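Local coordinates for galectin-1 (Bufo arenarum, PDB 1A78), which binds beta-galactosides, and probably a wide range of complex carbohydrates, as a homodimeric lectin, and may regulate cell differentiation and apoptosis, at residues Phe42-Asn47 with Ile97-Ser102; Gln73-Phe78 with Asp105-Pro110. All coordinates share one frame; numbering follows the deposited sequence.

Both contacts bridge the two sheets of the galectin sandwich, and their centres are about 8 Å apart. They meet through the neighbouring strands 96-101 and 106-110, where Ile99 N lies 2.8 Å from Phe107 O and Ile97 N 2.9 Å from Phe109 O, both probable hydrogen bonds. Phe101 CZ also packs 3.3 Å from Phe107 CE2. Contact 1 is buried near the middle of the chain, and contact 2 lies toward the surface, at the edge of the sandwich. The thiodigalactoside lies against the six-stranded sheet, where His45 of contact 1 reaches the thiogalactose and Arg74 NH2 of contact 2 is hydrogen-bonded to O3 of the second galactose.

Contact 1: Phe42-Asn47 with Ile97-Ser102; sequences FLLHFN and IIIKFS. With YIO (1-thio-beta-D-galactopyranose), chain C.
Leu44 faces Ile97 and Phe46 faces Ile99 across two strands that run nearly parallel, 20° apart in direction. The axes of 44-47 and 97-101 approach to 10.6 Å, and the CA atoms of Leu44 and Ile97 are 8.2 Å apart. No hydrogen bond joins them, so side chains alone bridge the gap. Leu44 sends CD2 between the two isoleucines, where it sits 4.1 Å from Ile97 CG2 and equally close to CG1 of Ile99, the latter an approach tip to tip. Leu43 adds a looser contact with the end of Ile97. It can do so because Leu43 and Leu44 both pair with Leu35 in a classic beta bulge, which turns two successive side chains toward the second strand.

This is the interior of the galectin beta-sandwich, with strand 41-49 from the six-stranded sheet and strand 96-101 from the five-stranded one. Phe90 and Phe109 also pack on Leu44, and Cys61 and Ile59 on Phe46.

The Phe46 ring, its CG anti to the backbone N (chi1 174°), projects across the core and meets Ile99 CG2 at 3.8 Å through CE2. Its outer end reaches Phe101 tip to tip: Phe46 CZ lies 3.5 Å from Phe101 CE1, at the edge of the Phe101 ring and near its plane.

Alternate residues of the same strand serve the sugar. His45 NE2 donates a weak, strongly bent hydrogen bond to O4 of the thiogalactose (2.9 Å, N-H...O angle 123°), while its ND1 is bonded to Asn34 OD1 and its ring stands edge-to-face with Trp69. Asn47 OD1 comes within 3.2 Å of the same O4; it accepts from Arg49 NE, while Asn47 ND2 donates to the Phe31 carbonyl.

Contact 2: Gln73-Phe78 with Asp105-Pro110; sequences QREEVF and DQFSFP
Glu75 lays its carboxylate over one face of the Phe107 ring, the two planes only 16° apart. Glu75 CG stands 4.2 Å from the centroid of the Phe107 ring, almost on the normal, in a CH-pi contact. A bend at chi2 (84°) places CD above the ring, offset toward the rim; Glu75 OE1 lies over the same face, 3.8 Å from Phe107 CE1.

The extended Gln73 side chain runs alongside Phe107 and Phe109, pointing the opposite way to both, its amide steeply inclined to each ring. Gln73 NE2 donates to Ser108 O (3.0 Å, N-H...O angle 163°) and to Glu75 OE1 (3.2 Å), meeting the carboxylate on its syn side. The two acceptors lie in or close to the amide plane and in well-separated directions, which fixes the rotation of the amide and ties Glu75 in place over the ring. Nearer the backbone, Gln73 CB touches the edge of the Phe109 ring in its plane, 3.9 Å from Phe109 CE1.

Farther along, Val77 CG1 meets the Asp105 carboxylate tip to tip, 3.6 Å from OD2, an oxygen that is also hydrogen-bonded to Ser103 OG.

Strands 68-75 and 106-110 are the outermost strands of their sheets in this chain; segments 73-75 and 106-110 run antiparallel with no backbone bond between them, and these side chains bridge the two sheets along one edge of the galectin beta-sandwich.

Contact 1: Phe42-Asn47 with Ile97-Ser102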
ATOM      1  N   PHE A  42      -5.788 -14.386  -9.265  1.00 24.43           N
ATOM      2  CA  PHE A  42      -5.104 -13.240  -9.855  1.00 22.46           C
ATOM      3  C   PHE A  42      -5.710 -12.940 -11.208  1.00 22.52           C
ATOM      4  O   PHE A  42      -5.990 -13.839 -11.977  1.00 21.96           O
ATOM      5  CB  PHE A  42      -3.621 -13.529 -10.069  1.00 22.14           C
ATOM      6  CG  PHE A  42      -2.852 -13.792  -8.802  1.00 23.82           C
ATOM      7  CD1 PHE A  42      -3.269 -13.247  -7.574  1.00 23.02           C
ATOM      8  CD2 PHE A  42      -1.679 -14.541  -8.836  1.00 23.77           C
ATOM      9  CE1 PHE A  42      -2.525 -13.441  -6.410  1.00 19.69           C
ATOM     10  CE2 PHE A  42      -0.921 -14.744  -7.669  1.00 23.59           C
ATOM     11  CZ  PHE A  42      -1.346 -14.190  -6.459  1.00 21.92           C
ATOM     12  N   LEU A  43      -6.023 -11.677 -11.449  1.00 24.93           N
ATOM     13  CA  LEU A  43      -6.539 -11.257 -12.742  1.00 24.62           C
ATOM     14  C   LEU A  43      -5.256 -11.161 -13.565  1.00 22.51           C
ATOM     15  O   LEU A  43      -5.233 -11.555 -14.716  1.00 25.28           O
ATOM     16  CB  LEU A  43      -7.208  -9.887 -12.632  1.00 27.58           C
ATOM     17  CG  LEU A  43      -8.505  -9.648 -13.403  1.00 31.15           C
ATOM     18  CD1 LEU A  43      -9.581 -10.679 -13.017  1.00 31.40           C
ATOM     19  CD2 LEU A  43      -8.996  -8.228 -13.105  1.00 32.01           C
ATOM     20  N   LEU A  44      -4.169 -10.747 -12.915  1.00 19.80           N
ATOM     21  CA  LEU A  44      -2.871 -10.627 -13.537  1.00 20.31           C
ATOM     22  C   LEU A  44      -1.729 -10.978 -12.603  1.00 20.93           C
ATOM     23  O   LEU A  44      -1.639 -10.413 -11.520  1.00 21.12           O
ATOM     24  CB  LEU A  44      -2.608  -9.182 -14.029  1.00 20.74           C
ATOM     25  CG  LEU A  44      -1.159  -8.872 -14.533  1.00 22.17           C
ATOM     26  CD1 LEU A  44      -0.786  -9.753 -15.749  1.00 20.48           C
ATOM     27  CD2 LEU A  44      -0.996  -7.425 -14.931  1.00 21.23           C
ATOM     28  N   HIS A  45      -0.897 -11.938 -13.013  1.00 21.51           N
ATOM     29  CA  HIS A  45       0.335 -12.311 -12.310  1.00 22.38           C
ATOM     30  C   HIS A  45       1.425 -11.893 -13.320  1.00 24.04           C
ATOM     31  O   HIS A  45       1.542 -12.479 -14.410  1.00 23.91           O
ATOM     32  CB  HIS A  45       0.433 -13.817 -12.026  1.00 22.27           C
ATOM     33  CG  HIS A  45       1.814 -14.281 -11.632  1.00 24.73           C
ATOM     34  ND1 HIS A  45       2.301 -14.192 -10.342  1.00 24.60           N
ATOM     35  CD2 HIS A  45       2.803 -14.861 -12.358  1.00 25.16           C
ATOM     36  CE1 HIS A  45       3.526 -14.690 -10.288  1.00 23.04           C
ATOM     37  NE2 HIS A  45       3.855 -15.104 -11.497  1.00 25.62           N
ATOM     38  N   PHE A  46       2.144 -10.831 -12.967  1.00 24.37           N
ATOM     39  CA  PHE A  46       3.207 -10.243 -13.770  1.00 23.93           C
ATOM     40  C   PHE A  46       4.543 -10.724 -13.205  1.00 25.59           C
ATOM     41  O   PHE A  46       5.006 -10.215 -12.195  1.00 28.41           O
ATOM     42  CB  PHE A  46       3.074  -8.725 -13.665  1.00 22.42           C
ATOM     43  CG  PHE A  46       4.164  -7.970 -14.325  1.00 20.67           C
ATOM     44  CD1 PHE A  46       5.329  -7.671 -13.636  1.00 21.49           C
ATOM     45  CD2 PHE A  46       4.036  -7.572 -15.643  1.00 22.02           C
ATOM     46  CE1 PHE A  46       6.353  -6.997 -14.253  1.00 24.50           C
ATOM     47  CE2 PHE A  46       5.059  -6.886 -16.278  1.00 21.88           C
ATOM     48  CZ  PHE A  46       6.221  -6.600 -15.587  1.00 22.90           C
ATOM     49  N   ASN A  47       5.193 -11.665 -13.874  1.00 24.72           N
ATOM     50  CA  ASN A  47       6.439 -12.220 -13.363  1.00 25.00           C
ATOM     51  C   ASN A  47       7.666 -11.937 -14.258  1.00 26.27           C
ATOM     52  O   ASN A  47       7.757 -12.458 -15.373  1.00 26.83           O
ATOM     53  CB  ASN A  47       6.208 -13.727 -13.184  1.00 22.96           C
ATOM     54  CG  ASN A  47       7.351 -14.444 -12.491  1.00 24.93           C
ATOM     55  OD1 ASN A  47       7.363 -15.670 -12.475  1.00 27.30           O
ATOM     56  ND2 ASN A  47       8.286 -13.711 -11.879  1.00 24.59           N
ATOM     57  N   ILE A  97      -5.717  -5.125 -19.348  1.00 29.31           N
ATOM     58  CA  ILE A  97      -4.942  -4.359 -18.396  1.00 29.81           C
ATOM     59  C   ILE A  97      -3.732  -3.926 -19.176  1.00 30.53           C
ATOM     60  O   ILE A  97      -3.121  -4.739 -19.856  1.00 34.25           O
ATOM     61  CB  ILE A  97      -4.510  -5.215 -17.187  1.00 29.39           C
ATOM     62  CG1 ILE A  97      -5.750  -5.569 -16.353  1.00 31.48           C
ATOM     63  CG2 ILE A  97      -3.448  -4.478 -16.373  1.00 28.56           C
ATOM     64  CD1 ILE A  97      -5.533  -6.560 -15.218  1.00 34.44           C
ATOM     65  N   ILE A  98      -3.436  -2.637 -19.168  1.00 29.52           N
ATOM     66  CA  ILE A  98      -2.287  -2.121 -19.885  1.00 26.85           C
ATOM     67  C   ILE A  98      -1.130  -1.973 -18.903  1.00 28.23           C
ATOM     68  O   ILE A  98      -1.308  -1.391 -17.833  1.00 28.22           O
ATOM     69  CB  ILE A  98      -2.643  -0.778 -20.556  1.00 26.13           C
ATOM     70  CG1 ILE A  98      -3.709  -1.033 -21.625  1.00 27.72           C
ATOM     71  CG2 ILE A  98      -1.399  -0.108 -21.144  1.00 25.35           C
ATOM     72  CD1 ILE A  98      -4.713   0.107 -21.840  1.00 31.05           C
ATOM     73  N   ILE A  99       0.023  -2.557 -19.240  1.00 27.51           N
ATOM     74  CA  ILE A  99       1.219  -2.490 -18.404  1.00 29.15           C
ATOM     75  C   ILE A  99       2.236  -1.553 -19.083  1.00 32.13           C
ATOM     76  O   ILE A  99       2.546  -1.732 -20.261  1.00 30.80           O
ATOM     77  CB  ILE A  99       1.867  -3.896 -18.215  1.00 29.38           C
ATOM     78  CG1 ILE A  99       0.863  -4.903 -17.622  1.00 29.93           C
ATOM     79  CG2 ILE A  99       3.076  -3.794 -17.286  1.00 29.66           C
ATOM     80  CD1 ILE A  99       0.032  -5.672 -18.617  1.00 29.75           C
ATOM     81  N   LYS A 100       2.753  -0.562 -18.347  1.00 34.00           N
ATOM     82  CA  LYS A 100       3.706   0.385 -18.906  1.00 37.36           C
ATOM     83  C   LYS A 100       4.936   0.450 -18.032  1.00 39.09           C
ATOM     84  O   LYS A 100       4.846   0.400 -16.804  1.00 37.78           O
ATOM     85  CB  LYS A 100       3.086   1.774 -19.064  1.00 40.74           C
ATOM     86  CG  LYS A 100       1.561   1.785 -19.033  1.00 48.81           C
ATOM     87  CD  LYS A 100       0.960   2.965 -19.796  1.00 54.98           C
ATOM     88  CE  LYS A 100      -0.574   3.049 -19.607  1.00 59.75           C
ATOM     89  NZ  LYS A 100      -1.236   4.174 -20.386  1.00 61.99           N
ATOM     90  N   PHE A 101       6.091   0.540 -18.681  1.00 41.55           N
ATOM     91  CA  PHE A 101       7.379   0.572 -18.009  1.00 44.55           C
ATOM     92  C   PHE A 101       7.921   1.980 -18.060  1.00 47.04           C
ATOM     93  O   PHE A 101       7.593   2.741 -18.974  1.00 46.56           O
ATOM     94  CB  PHE A 101       8.348  -0.405 -18.705  1.00 45.47           C
ATOM     95  CG  PHE A 101       7.846  -1.831 -18.744  1.00 45.65           C
ATOM     96  CD1 PHE A 101       7.603  -2.532 -17.563  1.00 46.17           C
ATOM     97  CD2 PHE A 101       7.519  -2.434 -19.953  1.00 46.34           C
ATOM     98  CE1 PHE A 101       7.035  -3.793 -17.588  1.00 45.02           C
ATOM     99  CE2 PHE A 101       6.952  -3.698 -19.992  1.00 44.50           C
ATOM    100  CZ  PHE A 101       6.706  -4.377 -18.807  1.00 47.08           C
ATOM    101  N   SER A 102       8.755   2.335 -17.089  1.00 50.04           N
ATOM    102  CA  SER A 102       9.335   3.672 -17.050  1.00 53.49           C
ATOM    103  C   SER A 102      10.023   3.950 -18.378  1.00 55.29           C
ATOM    104  O   SER A 102      10.125   5.096 -18.822  1.00 56.46           O
ATOM    105  CB  SER A 102      10.340   3.774 -15.912  1.00 53.68           C
ATOM    106  OG  SER A 102      11.202   2.656 -15.909  1.00 57.76           O
TER
HETATM  107  C1  YIO C   1       4.751 -21.138 -12.741  1.00 27.85           C
HETATM  108  C2  YIO C   1       5.320 -20.375 -11.571  1.00 28.48           C
HETATM  109  C3  YIO C   1       4.262 -19.464 -10.981  1.00 27.92           C
HETATM  110  C4  YIO C   1       3.822 -18.504 -12.052  1.00 27.65           C
HETATM  111  C5  YIO C   1       3.308 -19.292 -13.257  1.00 27.68           C
HETATM  112  C6  YIO C   1       2.961 -18.403 -14.422  1.00 26.44           C
HETATM  113  O2  YIO C   1       5.764 -21.282 -10.588  1.00 31.07           O
HETATM  114  O3  YIO C   1       4.819 -18.735  -9.904  1.00 28.70           O
HETATM  115  O4  YIO C   1       4.918 -17.681 -12.417  1.00 27.01           O
HETATM  116  O5  YIO C   1       4.289 -20.230 -13.737  1.00 30.24           O
HETATM  117  O6  YIO C   1       2.126 -19.108 -15.328  1.00 27.27           O
HETATM  118  S1  YIO C   1       6.186 -21.938 -13.507  1.00 27.70           S

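Contact 2: Gln73-Phe78 with Asp105-Pro110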
ATOM      1  N   GLN A  73       1.336 -15.922 -21.086  1.00 26.77           N
ATOM      2  CA  GLN A  73       1.557 -15.005 -22.192  1.00 25.09           C
ATOM      3  C   GLN A  73       2.958 -14.517 -21.903  1.00 26.21           C
ATOM      4  O   GLN A  73       3.178 -13.851 -20.893  1.00 29.15           O
ATOM      5  CB  GLN A  73       0.582 -13.823 -22.176  1.00 23.35           C
ATOM      6  CG  GLN A  73       1.024 -12.680 -23.107  1.00 24.75           C
ATOM      7  CD  GLN A  73       0.011 -11.543 -23.212  1.00 26.79           C
ATOM      8  OE1 GLN A  73      -1.175 -11.776 -23.440  1.00 25.84           O
ATOM      9  NE2 GLN A  73       0.482 -10.304 -23.052  1.00 26.20           N
ATOM     10  N   ARG A  74       3.925 -14.923 -22.711  1.00 25.23           N
ATOM     11  CA  ARG A  74       5.293 -14.489 -22.484  1.00 27.36           C
ATOM     12  C   ARG A  74       5.577 -13.216 -23.270  1.00 28.49           C
ATOM     13  O   ARG A  74       4.847 -12.904 -24.204  1.00 29.18           O
ATOM     14  CB  ARG A  74       6.280 -15.588 -22.879  1.00 28.06           C
ATOM     15  CG  ARG A  74       6.341 -16.734 -21.895  1.00 29.14           C
ATOM     16  CD  ARG A  74       7.674 -17.475 -21.984  1.00 31.29           C
ATOM     17  NE  ARG A  74       7.897 -18.367 -20.844  1.00 31.41           N
ATOM     18  CZ  ARG A  74       7.042 -19.302 -20.443  1.00 31.81           C
ATOM     19  NH1 ARG A  74       5.905 -19.490 -21.098  1.00 30.74           N
ATOM     20  NH2 ARG A  74       7.277 -19.987 -19.330  1.00 30.86           N
ATOM     21  N   GLU A  75       6.616 -12.482 -22.885  1.00 29.87           N
ATOM     22  CA  GLU A  75       6.991 -11.253 -23.567  1.00 33.58           C
ATOM     23  C   GLU A  75       8.494 -11.156 -23.515  1.00 36.74           C
ATOM     24  O   GLU A  75       9.114 -11.569 -22.541  1.00 36.34           O
ATOM     25  CB  GLU A  75       6.374 -10.022 -22.914  1.00 33.18           C
ATOM     26  CG  GLU A  75       5.632  -9.137 -23.896  1.00 38.58           C
ATOM     27  CD  GLU A  75       4.215  -9.612 -24.147  1.00 41.83           C
ATOM     28  OE1 GLU A  75       3.627 -10.213 -23.232  1.00 46.79           O
ATOM     29  OE2 GLU A  75       3.662  -9.376 -25.242  1.00 45.65           O
ATOM     30  N   GLU A  76       9.077 -10.583 -24.561  1.00 41.29           N
ATOM     31  CA  GLU A  76      10.532 -10.462 -24.675  1.00 44.08           C
ATOM     32  C   GLU A  76      11.173  -9.150 -24.189  1.00 42.69           C
ATOM     33  O   GLU A  76      12.378  -9.105 -23.969  1.00 43.56           O
ATOM     34  CB  GLU A  76      10.950 -10.751 -26.122  1.00 49.33           C
ATOM     35  CG  GLU A  76      10.343 -12.045 -26.729  1.00 55.10           C
ATOM     36  CD  GLU A  76      10.777 -13.314 -25.997  1.00 57.94           C
ATOM     37  OE1 GLU A  76      11.964 -13.377 -25.598  1.00 58.79           O
ATOM     38  OE2 GLU A  76       9.936 -14.238 -25.826  1.00 58.63           O
ATOM     39  N   VAL A  77      10.401  -8.076 -24.071  1.00 41.24           N
ATOM     40  CA  VAL A  77      10.961  -6.817 -23.579  1.00 40.44           C
ATOM     41  C   VAL A  77      11.248  -6.993 -22.092  1.00 37.84           C
ATOM     42  O   VAL A  77      10.379  -7.399 -21.332  1.00 37.01           O
ATOM     43  CB  VAL A  77       9.993  -5.624 -23.811  1.00 42.02           C
ATOM     44  CG1 VAL A  77      10.483  -4.382 -23.071  1.00 43.97           C
ATOM     45  CG2 VAL A  77       9.922  -5.307 -25.293  1.00 43.06           C
ATOM     46  N   PHE A  78      12.467  -6.673 -21.685  1.00 36.45           N
ATOM     47  CA  PHE A  78      12.893  -6.832 -20.295  1.00 35.52           C
ATOM     48  C   PHE A  78      13.716  -5.627 -19.853  1.00 35.92           C
ATOM     49  O   PHE A  78      14.949  -5.650 -19.870  1.00 35.32           O
ATOM     50  CB  PHE A  78      13.730  -8.113 -20.180  1.00 31.61           C
ATOM     51  CG  PHE A  78      13.956  -8.583 -18.783  1.00 27.11           C
ATOM     52  CD1 PHE A  78      13.047  -9.437 -18.171  1.00 26.73           C
ATOM     53  CD2 PHE A  78      15.106  -8.254 -18.110  1.00 24.64           C
ATOM     54  CE1 PHE A  78      13.302  -9.949 -16.919  1.00 24.38           C
ATOM     55  CE2 PHE A  78      15.361  -8.768 -16.859  1.00 24.41           C
ATOM     56  CZ  PHE A  78      14.460  -9.617 -16.266  1.00 22.05           C
ATOM     57  N   ASP A 105       8.034   1.624 -22.680  1.00 51.10           N
ATOM     58  CA  ASP A 105       7.486   0.361 -23.167  1.00 49.89           C
ATOM     59  C   ASP A 105       6.124   0.070 -22.584  1.00 47.82           C
ATOM     60  O   ASP A 105       5.851   0.403 -21.432  1.00 47.31           O
ATOM     61  CB  ASP A 105       8.403  -0.794 -22.809  1.00 53.82           C
ATOM     62  CG  ASP A 105       9.618  -0.849 -23.678  1.00 57.04           C
ATOM     63  OD1 ASP A 105       9.440  -0.986 -24.915  1.00 57.44           O
ATOM     64  OD2 ASP A 105      10.738  -0.751 -23.118  1.00 58.68           O
ATOM     65  N   GLN A 106       5.326  -0.681 -23.331  1.00 45.30           N
ATOM     66  CA  GLN A 106       3.983  -1.004 -22.902  1.00 42.16           C
ATOM     67  C   GLN A 106       3.402  -2.217 -23.645  1.00 40.27           C
ATOM     68  O   GLN A 106       3.784  -2.507 -24.776  1.00 39.91           O
ATOM     69  CB  GLN A 106       3.126   0.243 -23.150  1.00 43.22           C
ATOM     70  CG  GLN A 106       1.633   0.091 -23.001  1.00 45.12           C
ATOM     71  CD  GLN A 106       0.888   1.316 -23.505  1.00 46.62           C
ATOM     72  OE1 GLN A 106       1.046   2.419 -22.969  1.00 45.95           O
ATOM     73  NE2 GLN A 106       0.075   1.129 -24.545  1.00 44.59           N
ATOM     74  N   PHE A 107       2.530  -2.967 -22.977  1.00 36.54           N
ATOM     75  CA  PHE A 107       1.842  -4.098 -23.598  1.00 32.34           C
ATOM     76  C   PHE A 107       0.587  -4.376 -22.792  1.00 30.31           C
ATOM     77  O   PHE A 107       0.410  -3.818 -21.722  1.00 30.86           O
ATOM     78  CB  PHE A 107       2.749  -5.329 -23.715  1.00 30.61           C
ATOM     79  CG  PHE A 107       3.099  -5.976 -22.413  1.00 29.54           C
ATOM     80  CD1 PHE A 107       2.275  -6.965 -21.866  1.00 28.82           C
ATOM     81  CD2 PHE A 107       4.283  -5.650 -21.762  1.00 29.08           C
ATOM     82  CE1 PHE A 107       2.638  -7.613 -20.698  1.00 28.45           C
ATOM     83  CE2 PHE A 107       4.653  -6.297 -20.587  1.00 28.95           C
ATOM     84  CZ  PHE A 107       3.836  -7.275 -20.055  1.00 27.01           C
ATOM     85  N   SER A 108      -0.326  -5.170 -23.308  1.00 29.76           N
ATOM     86  CA  SER A 108      -1.518  -5.431 -22.535  1.00 29.95           C
ATOM     87  C   SER A 108      -1.693  -6.926 -22.288  1.00 30.48           C
ATOM     88  O   SER A 108      -0.965  -7.735 -22.880  1.00 31.36           O
ATOM     89  CB  SER A 108      -2.742  -4.833 -23.229  1.00 30.38           C
ATOM     90  OG  SER A 108      -3.126  -5.592 -24.354  1.00 32.92           O
ATOM     91  N   PHE A 109      -2.585  -7.263 -21.343  1.00 29.35           N
ATOM     92  CA  PHE A 109      -2.942  -8.635 -20.973  1.00 26.38           C
ATOM     93  C   PHE A 109      -4.458  -8.636 -20.941  1.00 25.41           C
ATOM     94  O   PHE A 109      -5.055  -7.648 -20.546  1.00 26.98           O
ATOM     95  CB  PHE A 109      -2.389  -8.995 -19.604  1.00 27.04           C
ATOM     96  CG  PHE A 109      -2.619 -10.447 -19.217  1.00 27.81           C
ATOM     97  CD1 PHE A 109      -1.852 -11.466 -19.790  1.00 26.22           C
ATOM     98  CD2 PHE A 109      -3.602 -10.793 -18.276  1.00 27.05           C
ATOM     99  CE1 PHE A 109      -2.059 -12.797 -19.438  1.00 26.46           C
ATOM    100  CE2 PHE A 109      -3.815 -12.123 -17.911  1.00 25.78           C
ATOM    101  CZ  PHE A 109      -3.050 -13.125 -18.489  1.00 25.93           C
ATOM    102  N   PRO A 110      -5.113  -9.712 -21.410  1.00 24.78           N
ATOM    103  CA  PRO A 110      -6.576  -9.727 -21.391  1.00 24.94           C
ATOM    104  C   PRO A 110      -7.191  -9.965 -19.996  1.00 28.07           C
ATOM    105  O   PRO A 110      -6.619 -10.678 -19.151  1.00 28.91           O
ATOM    106  CB  PRO A 110      -6.903 -10.877 -22.339  1.00 22.54           C
ATOM    107  CG  PRO A 110      -5.825 -11.834 -22.039  1.00 23.52           C
ATOM    108  CD  PRO A 110      -4.598 -10.955 -22.013  1.00 24.53           C
TER